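Local coordinates for putative secreted protein (Streptomyces coelicolor A3, PDB 2QF9) that has no established function but folds as an all-helical bundle of the DUF305 family, is probably secreted, and pairs with a second copy of itself, at residues A[10-13]-A[14-18]; A[22-25]-A[26-30]; A[108-111]-A[112-115]; A[156-159]-A[160-163]. All coordinates share one frame; numbering follows the deposited sequence. Where two conformers were deposited one is given.

Contact 1: A[10-13]-A[14-18]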
ATOM      1  N   ALA A  10      10.816   9.828  14.746  1.00 14.01           N
ATOM      2  CA  ALA A  10       9.605  10.481  14.250  1.00 13.57           C
ATOM      3  C   ALA A  10       9.843  11.130  12.890  1.00 13.32           C
ATOM      4  O   ALA A  10       9.022  11.003  11.990  1.00 12.84           O
ATOM      5  CB  ALA A  10       9.069  11.507  15.252  1.00 14.44           C
ATOM      6  N   GLY A  11      10.954  11.849  12.761  1.00 12.58           N
ATOM      7  CA  GLY A  11      11.246  12.593  11.526  1.00 12.72           C
ATOM      8  C   GLY A  11      11.424  11.661  10.344  1.00 12.27           C
ATOM      9  O   GLY A  11      10.904  11.932   9.260  1.00 12.28           O
ATOM     10  N   PHE A  12      12.146  10.564  10.543  1.00 12.19           N
ATOM     11  CA  PHE A  12      12.331   9.600   9.459  1.00 12.39           C
ATOM     12  C   PHE A  12      10.992   8.993   9.049  1.00 12.46           C
ATOM     13  O   PHE A  12      10.699   8.903   7.858  1.00 12.24           O
ATOM     14  CB  PHE A  12      13.351   8.512   9.808  1.00 12.53           C
ATOM     15  CG  PHE A  12      13.510   7.468   8.733  1.00 12.05           C
ATOM     16  CD1 PHE A  12      14.274   7.730   7.588  1.00 10.92           C
ATOM     17  CD2 PHE A  12      12.868   6.230   8.863  1.00 11.96           C
ATOM     18  CE1 PHE A  12      14.422   6.739   6.599  1.00  9.95           C
ATOM     19  CE2 PHE A  12      12.991   5.237   7.887  1.00 11.78           C
ATOM     20  CZ  PHE A  12      13.775   5.489   6.744  1.00  9.51           C
ATOM     21  N   ALA A  13      10.176   8.605  10.033  1.00 12.23           N
ATOM     22  CA  ALA A  13       8.836   8.070   9.747  1.00 11.99           C
ATOM     23  C   ALA A  13       7.981   9.047   8.937  1.00 12.22           C
ATOM     24  O   ALA A  13       7.342   8.637   7.951  1.00 11.84           O
ATOM     25  CB  ALA A  13       8.115   7.650  11.035  1.00 11.96           C
ATOM     26  N   ARG A  14       7.981  10.330   9.315  1.00 12.44           N
ATOM     27  CA  ARG A  14       7.222  11.357   8.584  0.50 12.61           C
ATOM     28  C   ARG A  14       7.747  11.536   7.158  1.00 12.85           C
ATOM     29  O   ARG A  14       6.983  11.476   6.167  1.00 13.79           O
ATOM     30  CB  ARG A  14       7.284  12.706   9.316  0.50 12.41           C
ATOM     31  CG  ARG A  14       6.389  12.803  10.529  0.50 12.40           C
ATOM     32  CD  ARG A  14       6.453  14.188  11.161  0.50 13.54           C
ATOM     33  NE  ARG A  14       5.691  14.214  12.406  0.50 15.15           N
ATOM     34  CZ  ARG A  14       6.209  14.276  13.634  0.50 14.98           C
ATOM     35  NH1 ARG A  14       5.397  14.269  14.681  0.50 12.26           N
ATOM     36  NH2 ARG A  14       7.518  14.366  13.820  0.50 15.83           N
ATOM     37  N   ASP A  15       9.058  11.748   7.057  1.00 12.08           N
ATOM     38  CA  ASP A  15       9.708  12.107   5.794  1.00 11.83           C
ATOM     39  C   ASP A  15       9.716  10.932   4.832  1.00 10.93           C
ATOM     40  O   ASP A  15       9.353  11.079   3.658  1.00 10.90           O
ATOM     41  CB  ASP A  15      11.140  12.588   6.045  1.00 11.49           C
ATOM     42  CG  ASP A  15      11.205  13.961   6.739  1.00 12.96           C
ATOM     43  OD1 ASP A  15      10.171  14.636   6.915  1.00 14.97           O
ATOM     44  OD2 ASP A  15      12.330  14.367   7.072  1.00 16.05           O
HETATM   45  N   MSE A  16      10.095   9.756   5.322  1.00 10.92           N
HETATM   46  CA  MSE A  16      10.144   8.609   4.431  1.00 10.64           C
HETATM   47  C   MSE A  16       8.727   8.205   4.002  1.00 10.38           C
HETATM   48  O   MSE A  16       8.547   7.687   2.899  1.00 10.07           O
HETATM   49  CB  MSE A  16      10.942   7.445   5.049  1.00 10.72           C
HETATM   50  CG  MSE A  16      11.214   6.334   4.083  1.00 10.41           C
HETATM   51 SE   MSE A  16      12.290   6.892   2.510  1.00 18.76          SE
HETATM   52  CE  MSE A  16      13.987   6.527   3.302  1.00 21.45           C
ATOM     53  N   SER A  17       7.710   8.448   4.844  1.00 10.71           N
ATOM     54  CA  SER A  17       6.331   8.161   4.412  1.00 11.48           C
ATOM     55  C   SER A  17       5.916   9.003   3.187  1.00 11.34           C
ATOM     56  O   SER A  17       5.317   8.482   2.230  1.00 11.32           O
ATOM     57  CB  SER A  17       5.341   8.333   5.565  1.00 11.18           C
ATOM     58  OG  SER A  17       5.518   7.268   6.481  1.00 11.96           O
ATOM     59  N   VAL A  18       6.242  10.296   3.220  1.00 11.21           N
ATOM     60  CA  VAL A  18       5.980  11.174   2.073  1.00 10.97           C
ATOM     61  C   VAL A  18       6.791  10.720   0.841  1.00  9.82           C
ATOM     62  O   VAL A  18       6.282  10.716  -0.278  1.00 10.00           O
ATOM     63  CB  VAL A  18       6.262  12.654   2.427  1.00 11.10           C
ATOM     64  CG1 VAL A  18       6.111  13.545   1.194  1.00 12.91           C
ATOM     65  CG2 VAL A  18       5.319  13.136   3.540  1.00 13.10           C
TER

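Contact 2: A[22-25]-A[26-30]. With EDO (1,2-ethanediol), chain C.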
ATOM      1  N   GLN A  22       5.255   9.109  -2.994  1.00  9.34           N
ATOM      2  CA  GLN A  22       5.543   9.484  -4.376  1.00  9.22           C
ATOM      3  C   GLN A  22       5.985   8.292  -5.240  1.00  9.13           C
ATOM      4  O   GLN A  22       5.609   8.211  -6.418  1.00  9.31           O
ATOM      5  CB  GLN A  22       6.559  10.616  -4.437  1.00  9.32           C
ATOM      6  CG  GLN A  22       6.572  11.247  -5.841  1.00 10.79           C
ATOM      7  CD  GLN A  22       7.669  12.256  -6.034  1.00 12.21           C
ATOM      8  OE1 GLN A  22       8.856  11.943  -5.919  1.00 12.51           O
ATOM      9  NE2 GLN A  22       7.273  13.486  -6.340  1.00 12.24           N
ATOM     10  N   ALA A  23       6.779   7.380  -4.671  1.00  9.31           N
ATOM     11  CA  ALA A  23       7.186   6.176  -5.420  1.00  9.17           C
ATOM     12  C   ALA A  23       5.950   5.363  -5.829  1.00  9.76           C
ATOM     13  O   ALA A  23       5.838   4.885  -6.972  1.00  8.22           O
ATOM     14  CB  ALA A  23       8.108   5.312  -4.610  1.00 10.73           C
ATOM     15  N   VAL A  24       5.041   5.169  -4.878  1.00  9.12           N
ATOM     16  CA  VAL A  24       3.789   4.474  -5.155  1.00  9.80           C
ATOM     17  C   VAL A  24       3.035   5.154  -6.323  1.00  9.83           C
ATOM     18  O   VAL A  24       2.617   4.485  -7.274  1.00  8.98           O
ATOM     19  CB  VAL A  24       2.909   4.368  -3.867  1.00 10.11           C
ATOM     20  CG1 VAL A  24       1.549   3.730  -4.204  1.00 11.32           C
ATOM     21  CG2 VAL A  24       3.677   3.569  -2.781  1.00  9.37           C
ATOM     22  N   GLU A  25       2.874   6.474  -6.249  1.00  9.61           N
ATOM     23  CA  GLU A  25       2.205   7.252  -7.299  1.00 11.33           C
ATOM     24  C   GLU A  25       2.904   7.081  -8.660  1.00 11.20           C
ATOM     25  O   GLU A  25       2.239   6.848  -9.680  1.00 10.19           O
ATOM     26  CB  GLU A  25       2.127   8.734  -6.887  1.00 10.80           C
ATOM     27  CG  GLU A  25       1.580   9.683  -7.949  1.00 15.59           C
ATOM     28  CD  GLU A  25       0.103   9.445  -8.327  1.00 19.34           C
ATOM     29  OE1 GLU A  25      -0.533   8.494  -7.810  1.00 19.96           O
ATOM     30  OE2 GLU A  25      -0.410  10.229  -9.165  1.00 22.70           O
HETATM   31  N   MSE A  26       4.236   7.203  -8.682  1.00 11.58           N
HETATM   32  CA  MSE A  26       4.984   6.966  -9.913  0.50 12.56           C
HETATM   33  C   MSE A  26       4.704   5.589 -10.508  1.00 11.66           C
HETATM   34  O   MSE A  26       4.586   5.438 -11.727  1.00 11.77           O
HETATM   35  CB  MSE A  26       6.473   7.093  -9.657  0.50 12.14           C
HETATM   36  CG  MSE A  26       7.005   8.445  -9.926  0.50 13.14           C
HETATM   37 SE   MSE A  26       8.893   8.210 -10.269  0.50 17.69          SE
HETATM   38  CE  MSE A  26       9.422   7.471  -8.563  0.50 12.15           C
ATOM     39  N   SER A  27       4.609   4.581  -9.642  1.00 10.87           N
ATOM     40  CA  SER A  27       4.318   3.200 -10.048  1.00 10.60           C
ATOM     41  C   SER A  27       2.932   3.037 -10.661  1.00  9.94           C
ATOM     42  O   SER A  27       2.781   2.354 -11.688  1.00  9.43           O
ATOM     43  CB  SER A  27       4.550   2.235  -8.870  1.00 10.20           C
ATOM     44  OG  SER A  27       5.931   2.320  -8.488  1.00 15.02           O
ATOM     45  N   TYR A  28       1.927   3.686 -10.061  1.00  9.17           N
ATOM     46  CA  TYR A  28       0.587   3.710 -10.639  1.00 10.12           C
ATOM     47  C   TYR A  28       0.595   4.354 -12.025  1.00 10.23           C
ATOM     48  O   TYR A  28      -0.052   3.854 -12.941  1.00 10.96           O
ATOM     49  CB  TYR A  28      -0.402   4.460  -9.733  1.00  9.72           C
ATOM     50  CG  TYR A  28      -1.077   3.520  -8.767  1.00 10.54           C
ATOM     51  CD1 TYR A  28      -0.572   3.330  -7.467  1.00 10.04           C
ATOM     52  CD2 TYR A  28      -2.185   2.761  -9.173  1.00 10.88           C
ATOM     53  CE1 TYR A  28      -1.192   2.431  -6.582  1.00 12.32           C
ATOM     54  CE2 TYR A  28      -2.818   1.852  -8.274  1.00 11.73           C
ATOM     55  CZ  TYR A  28      -2.300   1.689  -7.004  1.00 11.53           C
ATOM     56  OH  TYR A  28      -2.906   0.807  -6.130  1.00 11.13           O
ATOM     57  N   ILE A  29       1.338   5.450 -12.168  1.00 10.25           N
ATOM     58  CA  ILE A  29       1.366   6.183 -13.430  1.00 10.15           C
ATOM     59  C   ILE A  29       2.017   5.341 -14.539  1.00 10.10           C
ATOM     60  O   ILE A  29       1.418   5.154 -15.616  1.00  9.52           O
ATOM     61  CB  ILE A  29       2.074   7.566 -13.297  1.00  9.74           C
ATOM     62  CG1 ILE A  29       1.295   8.501 -12.344  1.00  9.83           C
ATOM     63  CG2 ILE A  29       2.205   8.223 -14.678  1.00 10.65           C
ATOM     64  CD1 ILE A  29       2.135   9.717 -11.911  1.00 10.95           C
ATOM     65  N   VAL A  30       3.212   4.812 -14.275  1.00  9.72           N
ATOM     66  CA  VAL A  30       3.912   4.050 -15.317  1.00 10.84           C
ATOM     67  C   VAL A  30       3.113   2.811 -15.767  1.00 10.45           C
ATOM     68  O   VAL A  30       3.130   2.457 -16.936  1.00 11.40           O
ATOM     69  CB  VAL A  30       5.375   3.694 -14.949  1.00 10.63           C
ATOM     70  CG1 VAL A  30       5.447   2.501 -14.002  1.00  9.43           C
ATOM     71  CG2 VAL A  30       6.188   3.413 -16.242  1.00 10.67           C
TER
HETATM   72  C1  EDO C   1      -1.556  -0.373  -3.005  1.00 19.37           C
HETATM   73  O1  EDO C   1      -1.790   0.776  -3.806  1.00 15.86           O
HETATM   74  C2  EDO C   1      -0.053  -0.616  -2.962  1.00 18.43           C
HETATM   75  O2  EDO C   1       0.306  -1.469  -4.037  1.00 15.94           O

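Contact 3: A[108-111]-A[112-115]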
ATOM      1  N   ASP A 108       4.588   7.348 -23.303  0.80 15.36           N
ATOM      2  CA  ASP A 108       4.026   6.052 -23.689  0.80 16.15           C
ATOM      3  C   ASP A 108       5.121   5.013 -23.882  0.80 15.26           C
ATOM      4  O   ASP A 108       6.253   5.364 -24.248  0.80 14.88           O
ATOM      5  CB  ASP A 108       3.237   6.186 -25.006  0.80 17.67           C
ATOM      6  CG  ASP A 108       1.924   6.928 -24.819  0.80 20.27           C
ATOM      7  OD1 ASP A 108       1.816   8.073 -25.292  0.80 27.15           O
ATOM      8  OD2 ASP A 108       1.009   6.373 -24.170  0.80 27.69           O
ATOM      9  N   GLY A 109       4.776   3.741 -23.660  1.00 14.36           N
ATOM     10  CA  GLY A 109       5.649   2.623 -24.008  1.00 13.94           C
ATOM     11  C   GLY A 109       7.066   2.804 -23.526  1.00 13.85           C
ATOM     12  O   GLY A 109       7.286   3.186 -22.371  1.00 13.27           O
ATOM     13  N   LYS A 110       8.029   2.587 -24.420  1.00 12.91           N
ATOM     14  CA  LYS A 110       9.424   2.570 -23.998  1.00 13.38           C
ATOM     15  C   LYS A 110       9.872   3.911 -23.402  1.00 13.51           C
ATOM     16  O   LYS A 110      10.663   3.938 -22.457  1.00 12.64           O
ATOM     17  CB  LYS A 110      10.359   2.162 -25.144  1.00 14.77           C
ATOM     18  CG  LYS A 110      11.743   1.799 -24.616  1.00 16.97           C
ATOM     19  CD  LYS A 110      12.584   1.021 -25.610  1.00 22.19           C
ATOM     20  CE  LYS A 110      13.401   1.937 -26.495  1.00 23.42           C
ATOM     21  NZ  LYS A 110      14.159   1.085 -27.498  1.00 25.95           N
ATOM     22  N   GLN A 111       9.382   5.016 -23.958  1.00 12.91           N
ATOM     23  CA  GLN A 111       9.762   6.331 -23.444  1.00 14.35           C
ATOM     24  C   GLN A 111       9.292   6.508 -21.989  1.00 12.96           C
ATOM     25  O   GLN A 111      10.035   7.035 -21.152  1.00 12.98           O
ATOM     26  CB  GLN A 111       9.214   7.456 -24.320  1.00 13.98           C
ATOM     27  CG  GLN A 111       9.900   7.626 -25.662  1.00 17.42           C
ATOM     28  CD  GLN A 111       9.478   8.913 -26.361  1.00 18.67           C
ATOM     29  OE1 GLN A 111       8.636   9.663 -25.860  1.00 22.04           O
ATOM     30  NE2 GLN A 111      10.073   9.179 -27.525  1.00 25.04           N
ATOM     31  N   ALA A 112       8.070   6.054 -21.699  1.00 12.08           N
ATOM     32  CA  ALA A 112       7.564   6.064 -20.313  1.00 11.51           C
ATOM     33  C   ALA A 112       8.379   5.139 -19.407  1.00 11.29           C
ATOM     34  O   ALA A 112       8.687   5.495 -18.258  1.00 11.31           O
ATOM     35  CB  ALA A 112       6.073   5.698 -20.278  1.00 12.03           C
ATOM     36  N   GLU A 113       8.724   3.954 -19.911  1.00 10.33           N
ATOM     37  CA  GLU A 113       9.553   3.015 -19.142  1.00  9.76           C
ATOM     38  C   GLU A 113      10.889   3.661 -18.759  1.00 10.48           C
ATOM     39  O   GLU A 113      11.296   3.655 -17.585  1.00  9.85           O
ATOM     40  CB  GLU A 113       9.820   1.742 -19.962  1.00 10.80           C
ATOM     41  CG  GLU A 113       8.572   0.913 -20.232  1.00 10.59           C
ATOM     42  CD  GLU A 113       8.736   0.024 -21.458  1.00 11.94           C
ATOM     43  OE1 GLU A 113       9.826  -0.547 -21.609  1.00 13.72           O
ATOM     44  OE2 GLU A 113       7.778  -0.086 -22.247  1.00 11.76           O
ATOM     45  N   VAL A 114      11.561   4.240 -19.754  1.00 10.21           N
ATOM     46  CA  VAL A 114      12.872   4.856 -19.521  1.00 10.06           C
ATOM     47  C   VAL A 114      12.751   5.988 -18.507  1.00  9.77           C
ATOM     48  O   VAL A 114      13.545   6.088 -17.562  1.00  9.32           O
ATOM     49  CB  VAL A 114      13.460   5.352 -20.865  1.00 10.22           C
ATOM     50  CG1 VAL A 114      14.633   6.323 -20.650  1.00 11.20           C
ATOM     51  CG2 VAL A 114      13.897   4.123 -21.707  1.00 10.38           C
ATOM     52  N   TYR A 115      11.757   6.833 -18.698  1.00 10.38           N
ATOM     53  CA  TYR A 115      11.611   8.018 -17.839  1.00 10.35           C
ATOM     54  C   TYR A 115      11.312   7.606 -16.398  1.00 10.15           C
ATOM     55  O   TYR A 115      11.881   8.163 -15.468  1.00  9.95           O
ATOM     56  CB  TYR A 115      10.539   8.957 -18.377  1.00 11.42           C
ATOM     57  CG  TYR A 115      10.680  10.362 -17.811  1.00 11.94           C
ATOM     58  CD1 TYR A 115      11.810  11.134 -18.113  1.00 15.63           C
ATOM     59  CD2 TYR A 115       9.703  10.914 -16.995  1.00 12.74           C
ATOM     60  CE1 TYR A 115      11.955  12.424 -17.600  1.00 17.21           C
ATOM     61  CE2 TYR A 115       9.839  12.193 -16.475  1.00 13.84           C
ATOM     62  CZ  TYR A 115      10.964  12.947 -16.782  1.00 16.66           C
ATOM     63  OH  TYR A 115      11.131  14.224 -16.276  1.00 17.39           O
TER

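Contact 4: A[156-159]-A[160-163]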
ATOM      1  N   SER A 156      19.915  -2.680  -4.512  1.00 14.51           N
ATOM      2  CA  SER A 156      19.669  -3.804  -5.420  1.00 14.37           C
ATOM      3  C   SER A 156      18.790  -3.369  -6.597  1.00 13.79           C
ATOM      4  O   SER A 156      19.082  -3.689  -7.743  1.00 13.60           O
ATOM      5  CB  SER A 156      19.025  -4.987  -4.682  1.00 14.83           C
ATOM      6  OG  SER A 156      18.651  -6.028  -5.583  1.00 16.65           O
ATOM      7  N   GLU A 157      17.739  -2.605  -6.310  1.00 13.68           N
ATOM      8  CA  GLU A 157      16.837  -2.138  -7.375  1.00 13.68           C
ATOM      9  C   GLU A 157      17.509  -1.126  -8.313  1.00 13.56           C
ATOM     10  O   GLU A 157      17.229  -1.129  -9.519  1.00 12.83           O
ATOM     11  CB  GLU A 157      15.525  -1.605  -6.791  1.00 13.82           C
ATOM     12  CG  GLU A 157      14.597  -2.769  -6.425  1.00 15.68           C
ATOM     13  CD  GLU A 157      13.315  -2.350  -5.728  1.00 19.79           C
ATOM     14  OE1 GLU A 157      13.083  -1.140  -5.532  1.00 17.11           O
ATOM     15  OE2 GLU A 157      12.541  -3.265  -5.358  1.00 22.22           O
ATOM     16  N   ILE A 158      18.405  -0.291  -7.784  1.00 12.60           N
ATOM     17  CA  ILE A 158      19.165   0.631  -8.660  1.00 12.76           C
ATOM     18  C   ILE A 158      19.988  -0.178  -9.685  1.00 13.16           C
ATOM     19  O   ILE A 158      19.987   0.133 -10.879  1.00 13.24           O
ATOM     20  CB  ILE A 158      20.080   1.577  -7.846  1.00 12.50           C
ATOM     21  CG1 ILE A 158      19.229   2.612  -7.085  1.00 11.51           C
ATOM     22  CG2 ILE A 158      21.099   2.317  -8.777  1.00 12.17           C
ATOM     23  CD1 ILE A 158      19.988   3.324  -5.921  1.00 12.10           C
ATOM     24  N   ARG A 159      20.663  -1.230  -9.216  1.00 13.08           N
ATOM     25  CA  ARG A 159      21.449  -2.093 -10.118  1.00 14.23           C
ATOM     26  C   ARG A 159      20.563  -2.754 -11.182  1.00 13.32           C
ATOM     27  O   ARG A 159      20.916  -2.786 -12.377  1.00 13.71           O
ATOM     28  CB  ARG A 159      22.261  -3.135  -9.325  1.00 13.97           C
ATOM     29  CG  ARG A 159      23.281  -2.530  -8.354  1.00 16.11           C
ATOM     30  CD  ARG A 159      24.201  -3.617  -7.723  1.00 16.03           C
ATOM     31  NE  ARG A 159      23.465  -4.558  -6.875  1.00 18.86           N
ATOM     32  CZ  ARG A 159      23.321  -4.443  -5.551  1.00 20.83           C
ATOM     33  NH1 ARG A 159      23.873  -3.429  -4.899  1.00 23.53           N
ATOM     34  NH2 ARG A 159      22.620  -5.349  -4.874  1.00 21.22           N
ATOM     35  N   LEU A 160      19.400  -3.258 -10.759  1.00 12.17           N
ATOM     36  CA  LEU A 160      18.436  -3.836 -11.697  1.00 12.79           C
ATOM     37  C   LEU A 160      17.971  -2.802 -12.744  1.00 11.50           C
ATOM     38  O   LEU A 160      17.940  -3.096 -13.961  1.00 10.75           O
ATOM     39  CB  LEU A 160      17.223  -4.400 -10.952  1.00 12.70           C
ATOM     40  CG  LEU A 160      16.098  -4.914 -11.868  1.00 14.47           C
ATOM     41  CD1 LEU A 160      16.546  -6.142 -12.686  1.00 16.93           C
ATOM     42  CD2 LEU A 160      14.822  -5.219 -11.079  1.00 15.59           C
HETATM   43  N   MSE A 161      17.593  -1.613 -12.264  1.00 11.57           N
HETATM   44  CA  MSE A 161      17.080  -0.578 -13.172  1.00 12.06           C
HETATM   45  C   MSE A 161      18.149  -0.093 -14.146  1.00 11.48           C
HETATM   46  O   MSE A 161      17.836   0.331 -15.263  1.00 11.13           O
HETATM   47  CB  MSE A 161      16.426   0.568 -12.392  1.00 11.82           C
HETATM   48  CG  MSE A 161      15.234   0.100 -11.561  1.00 10.69           C
HETATM   49 SE   MSE A 161      14.277   1.626 -10.805  1.00 15.41          SE
HETATM   50  CE  MSE A 161      15.621   2.151  -9.544  1.00 10.33           C
ATOM     51  N   ALA A 162      19.415  -0.184 -13.738  1.00 11.49           N
ATOM     52  CA  ALA A 162      20.514   0.179 -14.625  1.00 11.52           C
ATOM     53  C   ALA A 162      20.544  -0.763 -15.835  1.00 11.84           C
ATOM     54  O   ALA A 162      20.705  -0.326 -16.969  1.00 12.37           O
ATOM     55  CB  ALA A 162      21.846   0.170 -13.850  1.00 11.90           C
ATOM     56  N   ASP A 163      20.365  -2.060 -15.573  1.00 11.89           N
ATOM     57  CA  ASP A 163      20.253  -3.068 -16.646  1.00 12.38           C
ATOM     58  C   ASP A 163      18.998  -2.849 -17.493  1.00 11.51           C
ATOM     59  O   ASP A 163      19.077  -2.901 -18.717  1.00 11.54           O
ATOM     60  CB  ASP A 163      20.232  -4.481 -16.054  1.00 12.59           C
ATOM     61  CG  ASP A 163      21.609  -4.968 -15.623  1.00 16.96           C
ATOM     62  OD1 ASP A 163      22.625  -4.345 -15.995  1.00 21.10           O
ATOM     63  OD2 ASP A 163      21.659  -5.998 -14.917  1.00 19.76           O
TER
HETATM   64  O   HOH W   1      23.627  -3.164 -12.875  1.00 19.35           O

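Contact 1: A[10-13]-A[14-18]
Near the start of helix 8-31, Phe12 and selenomethionine Met16 form a Met-aromatic contact one turn apart. The two side chains run alongside each other, each with CG anti to its own backbone N. Met16 CB stands over one face of the ring, 3.9 Å from the Phe12 centroid and 16° off the normal, a CH-pi contact. Met16 then bends at chi2 and chi3, which brings its methyl CE within 3.3 Å of Phe12 CE1, a tight approach, while SE itself lies obliquely to the ring. The pair faces the core, where Met150 of helix 141-167 touches both side chains and Met57 and Cys134 also meet Phe12.

On another side of the helix, Ser17 OG donates to Ala13 O at 2.7 Å, nearly in line with the C=O bond. The same oxygen takes the helical bond from Ser17 N at 3.1 Å, with that donor above the carbonyl plane. In the conformer given, Arg14 runs back extended from CG to NE until NH2 reaches 3.6 Å from Ala10 CB; NE is hydrogen-bonded to Pro67 O and NH2 to Ala5 O. Two donors from one residue thus grip Ala13 O, and the buried serine hydroxyl finds an acceptor within its own helix.

Contact 2: A[22-25]-A[26-30]
Val24 and Tyr28 pack side by side on helix 8-31, with Val24 CG1 in the plane of the tyrosine ring, at its edge, 3.9 Å from Tyr28 CE1. Val24 O also meets that edge, 3.4 Å from Tyr28 CD1. Equally close-knit is the Ser27 side, where OG donates to Ala23 O at 3.0 Å and Ser27 N reaches the same oxygen from the opposite face of the carbonyl plane, also at 3.0 Å. Selenomethionine Met26 lays CB 3.5 Å from Gln22 O, and in the conformer given its chain bends at chi3 (-61°) to turn CE toward Ala23 CA.

This stretch of helix 8-31 in the bundle meets the second subunit: Tyr44 of that subunit stacks edge-to-face with Tyr28, and its Gln48 packs on Val24. An ethanediol, probably from the crystallisation liquor, shares a 2.6 Å hydrogen bond between its O1 and Tyr28 OH.

Glu25 and Ile29, both partly exposed, make the looser flank. Their side chains run at a slant to each other; Glu25 bends at chi2 (65°), and the nearest carboxylate approach, OE2 to Ile29 CD1, is 3.8 Å, without a polar bond between the two. Met101 of helix 98-106 touches both side chains.

Contact 3: A[108-111]-A[112-115]
Glu113 folds back over the peptide of Gly109, one turn earlier, and its rotamer decides how the carboxylate lies there. With CG anti to the carbonyl carbon (chi1 -66°) and the chain extended beyond it, the group runs back toward the helix start, so that OE2 stops 3.2 Å from Gly109 C. The same oxygen is 3.3 Å from Gly109 O, two acceptors side by side, an unfavourable proximity probably offset by outside partners: OE1 forms a salt bridge with Arg168, and OE2 a hydrogen bond with Thr34 OG1. Closeness to the amino end of a helix would also tend to stabilise the negative charge.

Val114 turns its CG2 branch back along the helix, placing it 3.3 Å from Lys110 O and, more loosely, 4.3 Å from Lys110 CG. Tyr115 takes the other course. Its CB rests 3.4 Å from Gln111 O, and with CG anti to the backbone N (chi1 -161°) the ring leads away to a cation-pi contact with Lys103. Ala112 CB sits 3.5 Å from Gly109 O.

Gly109 has a positive phi (49°), outside the helical values of the residues after it. Ala112 N still donates to Asp108 O at 3.2 Å, but from well above the carbonyl plane, whereas Glu113 N approaches Gly109 O almost end-on at 3.0 Å. In the conformer given, Asp108 forms a salt bridge with Arg33. The i to i+4 ladder here belongs to the N-terminal part of helix 109-137, in an all-helical bundle of the DUF305 family.

Contact 4: A[156-159]-A[160-163]
From Ser156 the i to i+4 bonds run regularly, Leu160 N to Ser156 O and then Met161 N to Glu157 O, but at Ala162 N the bond to Ile158 O is bent (143°). Ala162 N also makes a second, weak bond to Arg159 O at 3.3 Å. Arg159 O takes another weak bond from Asp163 N, at 3.3 Å. A water donates to Arg159 O as well, at 2.8 Å, and weakly to Asp163 OD1, tying that carboxylate loosely to the preceding turn.

Selenomethionine Met161 carries the buried side of the contact. Its CG presses to 3.1 Å from Glu157 O, close for a carbon beside a carbonyl oxygen. Further out the chain bends at chi3 (-70°), bringing CE back over the turn to 4.4 Å from Ile158 CG1, a loose apolar touch.

This part of helix 141-167 packs inward on the bundle: Met161 lies against Leu117, Met120 and Thr121 of helix 109-137 and Leu42 of helix 37-63. Ile158 packs on His124 of helix 109-137, and Glu157 is drawn the same way, with OE1 hydrogen-bonded to His124 NE2.

Arg159, Leu160 and Ala162 lie on the exposed side. Ala162 CB points toward the preceding turn and settles 3.4 Å from Arg159 O. Arg159 bends at chi3 and folds back along the helix, laying one face of its guanidinium, off-centre, over Ser156 CA. Leu160 CB sits near Glu157 O, the oxygen that accepts the hydrogen bond from Met161 N.

Each contact is local, a single helical stretch folded on itself, so none closes a long loop and none nests or crosses; along the chain they follow in series. Contacts 1 and 2 share helix 8-31, their centres about 18 Å apart, the first near its start and the second near its end, at the subunit interface. Contact 3 lies at the N-terminal part of helix 109-137 and touches contact 2 by packing, Val30 CG2 lying 3.8 Å from Ala112 O. Contact 4 lies on the next helix, 141-167, whose Met161 packs on helix 109-137; its centre is about 16 Å from that of contact 3. Contacts 3 and 4 each lie across the chain's centre from contact 1.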